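Long-range contacts in esterase A (Caulobacter crescentus, PDB 5GKV), which probably hydrolyses ester bonds with a serine nucleophile, as a penicillin-binding protein homolog of the beta-lactamase family: residues A115-V120 against M157-P162; S127-L132 against F161-A166. One frame throughout, in Å; residues are numbered along the deposited sequence.

Contact 1 (A115-V120 against M157-P162); sequences AGKDAV and MAPLFP
The ammonium NZ of Lys-117 is gripped by three backbone carbonyls, and the one that belongs to this contact is O of Met-157, 2.8 Å from NZ. The donor does not lie in the carbonyl plane but is tilted 24° from it, with a C=O...NZ angle of 144°. O of Gln-114 and O of Ala-155 are the other two acceptors, and the ring of Phe-112 adds a cation-pi contact. The buried ammonium is thus held by three carbonyls and an aromatic ring, and the C=O dipoles would be expected to stabilise its positive charge. Two of the acceptors, on Ala-155 and Met-157, lie in the last turn of helix 147-156 and just after it. A lysine meeting carbonyls at the C-terminal end of a helix sits where the helix dipole would be expected to favour a cation.

CG of Lys-117 meets CG of Pro-159 at 3.9 Å, the lysine chain and the proline ring crossing obliquely. Farther out, the bend at chi3 turns CE, and that at chi4 sets NZ, toward Met-157 O. CB of Ala-115 packs against the backbone from Met-157 to Ala-158, 3.7 Å from CA of Ala-158, while Ala-115 O rests 3.6 Å from CD of Pro-159.

Lys-117 also opens a type I beta turn that closes at Val-120. The contact joins two loops at the periphery of the chain: 115-120 lies between helix 105-108 and helix 122-126, whereas the loop containing 157-162 connects helix 147-156 to helix 173-186.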
# COMPACT_ATOMS: atom_id res chain seq x y z
N ALA A 115 0.74 -24.16 -15.57
CA ALA A 115 -0.03 -23.38 -16.55
C ALA A 115 0.84 -22.37 -17.29
O ALA A 115 0.38 -21.29 -17.65
CB ALA A 115 -1.22 -22.68 -15.89
N GLY A 116 2.10 -22.72 -17.53
CA GLY A 116 2.95 -21.88 -18.35
C GLY A 116 3.64 -20.73 -17.66
O GLY A 116 4.18 -19.85 -18.35
N LYS A 117 3.67 -20.69 -16.32
CA LYS A 117 4.28 -19.57 -15.59
C LYS A 117 5.71 -19.87 -15.11
O LYS A 117 6.20 -19.18 -14.21
CB LYS A 117 3.40 -19.19 -14.39
CG LYS A 117 1.95 -18.87 -14.72
CD LYS A 117 1.23 -18.24 -13.53
CE LYS A 117 1.19 -19.18 -12.34
NZ LYS A 117 0.59 -20.49 -12.70
N ASP A 118 6.40 -20.83 -15.72
CA ASP A 118 7.69 -21.27 -15.20
C ASP A 118 8.78 -20.22 -15.33
O ASP A 118 9.79 -20.32 -14.64
CB ASP A 118 8.14 -22.54 -15.92
CG ASP A 118 8.09 -22.38 -17.42
OD1 ASP A 118 6.98 -22.50 -17.99
OD2 ASP A 118 9.15 -22.09 -18.02
N ALA A 119 8.61 -19.21 -16.20
CA ALA A 119 9.61 -18.16 -16.37
C ALA A 119 9.21 -16.81 -15.79
O ALA A 119 10.00 -15.87 -15.86
CB ALA A 119 9.95 -17.98 -17.86
N VAL A 120 7.99 -16.68 -15.25
CA VAL A 120 7.59 -15.41 -14.64
C VAL A 120 8.57 -15.05 -13.53
O VAL A 120 8.86 -15.86 -12.65
CB VAL A 120 6.16 -15.52 -14.09
CG1 VAL A 120 5.75 -14.21 -13.39
CG2 VAL A 120 5.19 -15.89 -15.20
N MET A 157 -3.09 -21.29 -11.66
CA MET A 157 -3.89 -20.49 -12.58
C MET A 157 -3.13 -20.12 -13.84
O MET A 157 -1.93 -19.81 -13.81
CB MET A 157 -4.38 -19.23 -11.87
CG MET A 157 -5.09 -18.24 -12.78
SD MET A 157 -5.72 -16.84 -11.86
CE MET A 157 -6.08 -15.73 -13.24
N ALA A 158 -3.84 -20.16 -14.98
CA ALA A 158 -3.31 -19.67 -16.25
C ALA A 158 -3.45 -18.15 -16.33
O ALA A 158 -4.48 -17.61 -15.95
CB ALA A 158 -4.05 -20.32 -17.41
N PRO A 159 -2.42 -17.45 -16.82
CA PRO A 159 -2.47 -15.98 -16.86
C PRO A 159 -3.56 -15.46 -17.79
O PRO A 159 -3.83 -16.03 -18.85
CB PRO A 159 -1.09 -15.58 -17.40
CG PRO A 159 -0.22 -16.78 -17.17
CD PRO A 159 -1.10 -17.99 -17.19
N LEU A 160 -4.14 -14.33 -17.40
CA LEU A 160 -5.22 -13.70 -18.15
C LEU A 160 -4.71 -12.81 -19.28
O LEU A 160 -5.54 -12.32 -20.06
CB LEU A 160 -6.10 -12.87 -17.21
CG LEU A 160 -6.89 -13.65 -16.16
CD1 LEU A 160 -7.24 -12.72 -14.98
CD2 LEU A 160 -8.16 -14.21 -16.79
N PHE A 161 -3.41 -12.54 -19.36
CA PHE A 161 -2.84 -11.66 -20.37
C PHE A 161 -1.32 -11.87 -20.39
O PHE A 161 -0.76 -12.46 -19.45
CB PHE A 161 -3.20 -10.18 -20.13
CG PHE A 161 -2.92 -9.69 -18.72
CD1 PHE A 161 -1.67 -9.19 -18.38
CD2 PHE A 161 -3.93 -9.69 -17.76
CE1 PHE A 161 -1.42 -8.72 -17.07
CE2 PHE A 161 -3.70 -9.22 -16.45
CZ PHE A 161 -2.44 -8.73 -16.11
N PRO A 162 -0.64 -11.44 -21.45
CA PRO A 162 0.77 -11.78 -21.61
C PRO A 162 1.67 -10.91 -20.75
O PRO A 162 1.35 -9.76 -20.44
CB PRO A 162 1.04 -11.52 -23.10
CG PRO A 162 -0.28 -11.40 -23.74
CD PRO A 162 -1.20 -10.87 -22.70

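Contact 2 (S127-L132 against F161-A166); sequences SHQAGL and FPIGSA
Gly-131 and Phe-161 approach to 5.0 Å between CA atoms, and Gln-129 and Ile-163 to 5.3 Å, as two irregular loops run past each other. The ring of Phe-161 lies over Gly-131, whose CA sits 3.6 Å from the ring centroid and 17° off its normal, a CH-pi contact displaced toward the rim at CZ. His-128 O meets the ring edge in plane. In Ile-163, CG1 is anti to the carbonyl carbon, and chi2 of -77° turns CD1 to 3.4 Å from O of Gln-129.

The first loop begins where helix 122-126 ends in a Schellman motif, with His-128 at the C-prime position and positive phi; the second contains a type II beta turn, Pro-162 to Ser-165. The Gln-129 amide spans the gap. NE2 donates almost straight (174°) to Ser-127 OG at 2.8 Å, in the amide plane, which fixes the amide's rotation and turns OE1 to Gly-164 N for a weak bond of 3.1 Å. A water bridges the two backbones, donating to Gln-129 O and Phe-161 O. The His-128 imidazole leads away from this interface, its ND1 bonded to His-170 N among the rings of Tyr-169, Tyr-174 and Trp-318.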
# COMPACT_ATOMS: atom_id res chain seq x y z
N SER A 127 5.07 -6.14 -10.43
CA SER A 127 4.60 -5.04 -11.26
C SER A 127 3.32 -5.40 -12.03
O SER A 127 2.99 -4.73 -13.02
CB SER A 127 5.71 -4.58 -12.21
OG SER A 127 6.18 -5.65 -13.02
N HIS A 128 2.58 -6.40 -11.57
CA HIS A 128 1.24 -6.71 -12.05
C HIS A 128 1.25 -7.17 -13.50
O HIS A 128 0.30 -6.94 -14.24
CB HIS A 128 0.30 -5.50 -11.83
CG HIS A 128 0.31 -5.03 -10.40
ND1 HIS A 128 -0.43 -5.64 -9.40
CD2 HIS A 128 1.04 -4.07 -9.78
CE1 HIS A 128 -0.17 -5.06 -8.24
NE2 HIS A 128 0.72 -4.10 -8.44
N GLN A 129 2.32 -7.87 -13.90
CA GLN A 129 2.44 -8.37 -15.26
C GLN A 129 2.05 -9.83 -15.41
O GLN A 129 1.86 -10.28 -16.55
CB GLN A 129 3.88 -8.19 -15.75
CG GLN A 129 4.31 -6.76 -15.85
CD GLN A 129 5.66 -6.67 -16.50
OE1 GLN A 129 5.81 -7.01 -17.68
NE2 GLN A 129 6.66 -6.23 -15.75
N ALA A 130 1.93 -10.58 -14.31
CA ALA A 130 1.82 -12.03 -14.38
C ALA A 130 0.41 -12.53 -14.69
O ALA A 130 0.19 -13.74 -14.69
CB ALA A 130 2.30 -12.66 -13.07
N GLY A 131 -0.56 -11.64 -14.94
CA GLY A 131 -1.84 -12.09 -15.44
C GLY A 131 -2.75 -12.75 -14.44
O GLY A 131 -3.70 -13.43 -14.84
N LEU A 132 -2.52 -12.55 -13.14
CA LEU A 132 -3.31 -13.20 -12.10
C LEU A 132 -4.14 -12.18 -11.31
O LEU A 132 -4.31 -12.30 -10.09
CB LEU A 132 -2.39 -13.99 -11.16
CG LEU A 132 -1.37 -14.90 -11.87
CD1 LEU A 132 -0.44 -15.60 -10.86
CD2 LEU A 132 -2.07 -15.94 -12.77
N PHE A 161 -3.41 -12.54 -19.36
CA PHE A 161 -2.84 -11.66 -20.37
C PHE A 161 -1.32 -11.87 -20.39
O PHE A 161 -0.76 -12.46 -19.45
CB PHE A 161 -3.20 -10.18 -20.13
CG PHE A 161 -2.92 -9.69 -18.72
CD1 PHE A 161 -1.67 -9.19 -18.38
CD2 PHE A 161 -3.93 -9.69 -17.76
CE1 PHE A 161 -1.42 -8.72 -17.07
CE2 PHE A 161 -3.70 -9.22 -16.45
CZ PHE A 161 -2.44 -8.73 -16.11
N PRO A 162 -0.64 -11.44 -21.45
CA PRO A 162 0.77 -11.78 -21.61
C PRO A 162 1.67 -10.91 -20.75
O PRO A 162 1.35 -9.76 -20.44
CB PRO A 162 1.04 -11.52 -23.10
CG PRO A 162 -0.28 -11.40 -23.74
CD PRO A 162 -1.20 -10.87 -22.70
N ILE A 163 2.82 -11.50 -20.38
CA ILE A 163 3.90 -10.73 -19.78
C ILE A 163 4.32 -9.63 -20.75
O ILE A 163 4.39 -9.84 -21.97
CB ILE A 163 5.10 -11.65 -19.46
CG1 ILE A 163 4.76 -12.69 -18.38
CG2 ILE A 163 6.29 -10.80 -19.05
CD1 ILE A 163 4.74 -12.11 -16.95
N GLY A 164 4.62 -8.45 -20.20
CA GLY A 164 5.16 -7.35 -20.99
C GLY A 164 4.19 -6.78 -22.00
O GLY A 164 4.63 -6.24 -23.03
N SER A 165 2.89 -6.90 -21.76
CA SER A 165 1.91 -6.29 -22.64
C SER A 165 1.41 -5.02 -21.96
O SER A 165 1.90 -3.92 -22.26
CB SER A 165 0.76 -7.26 -22.95
OG SER A 165 0.12 -7.74 -21.78
N ALA A 166 0.46 -5.16 -21.05
CA ALA A 166 0.07 -4.08 -20.16
C ALA A 166 -0.05 -4.64 -18.75
O ALA A 166 -0.39 -5.81 -18.55
CB ALA A 166 -1.26 -3.42 -20.60
O HOH W 1 1.20 -12.80 -17.71

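From the N terminus, the chain passes helix 105-108 and enters 115-120, then crosses helix 122-126 into 127-132. After helix 147-156 it returns through 157-162 and 161-166, meeting the two earlier segments in the same order. Contact 1 closes the loop from 115-120 to 157-162, and contact 2 that from 127-132 to 161-166. The closed loops therefore cross rather than nest; both end on one stretch, 157-166, and share Phe-161 and Pro-162. The centres of the contacts lie about 9 Å apart, joined by a probable hydrogen bond from Leu-160 N to Gly-131 O at 2.7 Å. Together they tie the loops flanking helix 122-126 to the connection between helices 147-156 and 173-186.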